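Local coordinates for CG1507-PB, isoform B (Drosophila melanogaster, PDB 5FGO), which probably binds purine-rich single-stranded DNA and RNA as a member of the PUR family, here represented by its third repeat, crystallised as a dimer, at residues D23-Y28 with I42-N47. Residues are numbered along the deposited sequence; the frame is centred on the assembly and turned at random.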
ATOM      1  N   ASP B  23      -7.542 -13.787  -4.062  1.00  1.52           N
ATOM      2  CA  ASP B  23      -8.725 -14.386  -3.456  1.00  1.71           C
ATOM      3  C   ASP B  23     -10.000 -13.832  -4.101  1.00  1.92           C
ATOM      4  O   ASP B  23     -10.187 -13.954  -5.318  1.00  1.43           O
ATOM      5  CB  ASP B  23      -8.718 -14.147  -1.949  1.00  4.82           C
ATOM      6  CG  ASP B  23      -7.482 -14.731  -1.270  1.00  6.77           C
ATOM      7  OD1 ASP B  23      -6.990 -15.776  -1.743  1.00  9.29           O
ATOM      8  OD2 ASP B  23      -7.011 -14.154  -0.258  1.00  7.56           O
ATOM      9  N   ASN B  24     -10.876 -13.230  -3.303  1.00  0.99           N
ATOM     10  CA  ASN B  24     -12.085 -12.659  -3.866  1.00  0.72           C
ATOM     11  C   ASN B  24     -12.032 -11.151  -3.983  1.00  0.79           C
ATOM     12  O   ASN B  24     -13.057 -10.518  -4.046  1.00  1.81           O
ATOM     13  CB  ASN B  24     -13.317 -13.062  -3.052  1.00  1.95           C
ATOM     14  CG  ASN B  24     -14.586 -13.070  -3.892  1.00  3.35           C
ATOM     15  OD1 ASN B  24     -14.527 -13.191  -5.119  1.00  6.03           O
ATOM     16  ND2 ASN B  24     -15.734 -12.901  -3.247  1.00  3.48           N
ATOM     17  N   LYS B  25     -10.861 -10.544  -3.885  1.00  1.28           N
ATOM     18  CA  LYS B  25     -10.801  -9.080  -3.960  1.00  1.36           C
ATOM     19  C   LYS B  25      -9.837  -8.565  -5.006  1.00  1.24           C
ATOM     20  O   LYS B  25      -8.936  -9.267  -5.434  1.00  5.43           O
ATOM     21  CB  LYS B  25     -10.489  -8.450  -2.606  1.00  2.96           C
ATOM     22  CG  LYS B  25      -9.343  -9.019  -1.820  1.00  5.16           C
ATOM     23  CD  LYS B  25      -9.297  -8.285  -0.476  1.00  4.02           C
ATOM     24  CE  LYS B  25      -8.358  -8.923   0.499  1.00  2.11           C
ATOM     25  NZ  LYS B  25      -8.689  -8.503   1.852  1.00  1.86           N
ATOM     26  N   ASN B  26     -10.043  -7.327  -5.416  1.00  0.90           N
ATOM     27  CA  ASN B  26      -9.153  -6.679  -6.354  1.00  0.76           C
ATOM     28  C   ASN B  26      -8.473  -5.444  -5.785  1.00  1.25           C
ATOM     29  O   ASN B  26      -9.112  -4.622  -5.117  1.00  0.94           O
ATOM     30  CB  ASN B  26      -9.938  -6.258  -7.595  1.00  2.30           C
ATOM     31  CG  ASN B  26     -10.456  -7.426  -8.373  1.00  2.29           C
ATOM     32  OD1 ASN B  26      -9.814  -7.913  -9.285  1.00  3.23           O
ATOM     33  ND2 ASN B  26     -11.635  -7.881  -8.018  1.00  5.83           N
ATOM     34  N   PHE B  27      -7.195  -5.275  -6.113  1.00  1.22           N
ATOM     35  CA  PHE B  27      -6.460  -4.064  -5.758  1.00  0.82           C
ATOM     36  C   PHE B  27      -6.154  -3.156  -6.951  1.00  0.97           C
ATOM     37  O   PHE B  27      -5.725  -3.610  -8.012  1.00  1.94           O
ATOM     38  CB  PHE B  27      -5.169  -4.443  -5.056  1.00  0.42           C
ATOM     39  CG  PHE B  27      -5.347  -4.888  -3.622  1.00  0.35           C
ATOM     40  CD1 PHE B  27      -5.421  -3.948  -2.597  1.00  0.61           C
ATOM     41  CD2 PHE B  27      -5.412  -6.226  -3.285  1.00  0.55           C
ATOM     42  CE1 PHE B  27      -5.542  -4.332  -1.284  1.00  0.44           C
ATOM     43  CE2 PHE B  27      -5.547  -6.614  -1.945  1.00  0.65           C
ATOM     44  CZ  PHE B  27      -5.604  -5.668  -0.955  1.00  0.43           C
ATOM     45  N   TYR B  28      -6.400  -1.866  -6.788  1.00  0.79           N
ATOM     46  CA  TYR B  28      -6.067  -0.914  -7.836  1.00  0.98           C
ATOM     47  C   TYR B  28      -5.072   0.112  -7.388  1.00  0.96           C
ATOM     48  O   TYR B  28      -5.110   0.541  -6.251  1.00  3.39           O
ATOM     49  CB  TYR B  28      -7.326  -0.233  -8.346  1.00  1.11           C
ATOM     50  CG  TYR B  28      -8.265  -1.221  -8.990  1.00  2.61           C
ATOM     51  CD1 TYR B  28      -8.073  -1.615 -10.308  1.00  5.40           C
ATOM     52  CD2 TYR B  28      -9.305  -1.796  -8.279  1.00  1.07           C
ATOM     53  CE1 TYR B  28      -8.894  -2.533 -10.898  1.00  5.09           C
ATOM     54  CE2 TYR B  28     -10.139  -2.704  -8.860  1.00  1.42           C
ATOM     55  CZ  TYR B  28      -9.934  -3.071 -10.170  1.00  6.05           C
ATOM     56  OH  TYR B  28     -10.757  -3.987 -10.773  1.00  5.26           O
ATOM     57  N   ILE B  42      -4.195   3.394  -3.271  1.00  2.17           N
ATOM     58  CA  ILE B  42      -4.309   1.957  -3.396  1.00  1.22           C
ATOM     59  C   ILE B  42      -5.709   1.561  -2.924  1.00  1.51           C
ATOM     60  O   ILE B  42      -6.053   1.708  -1.759  1.00  1.52           O
ATOM     61  CB  ILE B  42      -3.226   1.228  -2.602  1.00  0.52           C
ATOM     62  CG1 ILE B  42      -1.871   1.856  -2.882  1.00  0.34           C
ATOM     63  CG2 ILE B  42      -3.234  -0.271  -2.913  1.00  0.52           C
ATOM     64  CD1 ILE B  42      -0.745   1.222  -2.126  1.00  0.25           C
ATOM     65  N   SER B  43      -6.528   1.059  -3.836  1.00  2.14           N
ATOM     66  CA  SER B  43      -7.890   0.713  -3.472  1.00  1.42           C
ATOM     67  C   SER B  43      -8.092  -0.766  -3.260  1.00  1.16           C
ATOM     68  O   SER B  43      -7.537  -1.583  -3.978  1.00  1.54           O
ATOM     69  CB  SER B  43      -8.844   1.213  -4.540  1.00  1.27           C
ATOM     70  OG  SER B  43      -8.595   2.582  -4.799  1.00  2.61           O
ATOM     71  N   GLU B  44      -8.909  -1.100  -2.271  1.00  0.78           N
ATOM     72  CA  GLU B  44      -9.312  -2.465  -2.076  1.00  0.62           C
ATOM     73  C   GLU B  44     -10.796  -2.483  -2.435  1.00  1.52           C
ATOM     74  O   GLU B  44     -11.623  -1.763  -1.852  1.00  2.26           O
ATOM     75  CB  GLU B  44      -9.082  -2.905  -0.639  1.00  1.12           C
ATOM     76  CG  GLU B  44      -9.258  -4.390  -0.376  1.00  1.12           C
ATOM     77  CD  GLU B  44      -9.060  -4.744   1.086  1.00  1.06           C
ATOM     78  OE1 GLU B  44      -8.578  -3.914   1.863  1.00  1.23           O
ATOM     79  OE2 GLU B  44      -9.371  -5.876   1.471  1.00  7.71           O
ATOM     80  N   VAL B  45     -11.110  -3.285  -3.437  1.00  1.86           N
ATOM     81  CA  VAL B  45     -12.447  -3.377  -3.988  1.00  1.22           C
ATOM     82  C   VAL B  45     -12.916  -4.807  -4.012  1.00  0.87           C
ATOM     83  O   VAL B  45     -12.227  -5.673  -4.560  1.00  0.77           O
ATOM     84  CB  VAL B  45     -12.513  -2.824  -5.410  1.00  1.41           C
ATOM     85  CG1 VAL B  45     -13.923  -2.989  -5.959  1.00  1.08           C
ATOM     86  CG2 VAL B  45     -12.077  -1.380  -5.428  1.00  1.05           C
ATOM     87  N   LYS B  46     -14.072  -5.052  -3.412  1.00  1.10           N
ATOM     88  CA  LYS B  46     -14.707  -6.361  -3.449  1.00  1.36           C
ATOM     89  C   LYS B  46     -16.028  -6.173  -4.157  1.00  1.68           C
ATOM     90  O   LYS B  46     -16.334  -5.058  -4.583  1.00  2.25           O
ATOM     91  CB  LYS B  46     -14.923  -6.942  -2.067  1.00  0.59           C
ATOM     92  CG  LYS B  46     -13.686  -7.427  -1.430  1.00  0.73           C
ATOM     93  CD  LYS B  46     -14.019  -8.314  -0.236  1.00  2.42           C
ATOM     94  CE  LYS B  46     -14.530  -9.684  -0.691  1.00  3.72           C
ATOM     95  NZ  LYS B  46     -13.649 -10.819  -0.250  1.00  5.25           N
ATOM     96  N   ASN B  47     -16.793  -7.248  -4.316  1.00  1.24           N
ATOM     97  CA  ASN B  47     -18.023  -7.179  -5.107  1.00  3.62           C
ATOM     98  C   ASN B  47     -18.869  -5.926  -4.923  1.00  8.42           C
ATOM     99  O   ASN B  47     -19.463  -5.409  -5.885  1.00  4.97           O
ATOM    100  CB  ASN B  47     -18.942  -8.354  -4.816  1.00  2.69           C
ATOM    101  CG  ASN B  47     -20.095  -8.397  -5.779  1.00  2.60           C
ATOM    102  OD1 ASN B  47     -19.919  -8.075  -6.952  1.00  3.73           O
ATOM    103  ND2 ASN B  47     -21.287  -8.738  -5.297  1.00  1.47           N
TER
HETATM  104  O   HOH W   1     -10.975 -11.896  -0.527  1.00  1.22           O
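K25 NZ and E44 OE2 form a salt bridge of 2.7 Å between neighbouring antiparallel strands of the hairpin 25-34/37-46. The ammonium meets the anti side of the carboxylate, somewhat out of its plane. E44 reaches it with an extended chain, CG anti to the backbone N (chi1 -170°), and on the way lies alongside F27, its CG 3.8 Å from F27 CE1. Its other oxygen, OE1, is hydrogen-bonded to the backbone N of T54 of the second subunit, so one buried carboxylate serves both hairpin and dimer. Beneath these side chains, N26 and V45 form a hydrogen-bonded pair, with N26 N to V45 O and V45 N to N26 O both 2.9 Å; Y28 and S43 form the next. On the opposite face, V45 CG2 packs at the edge of the Y28 ring, 4.0 Å from CD2, while N26 turns its OD1 to H19. Near the strand ends a water links N24 N with K46 NZ. An alanine at E44 would probably leave the K25 ammonium without its carboxylate mate and T54 N of the second subunit without its acceptor. The chemistry thus couples charge pairing within this PUR repeat's sheet to dimer assembly.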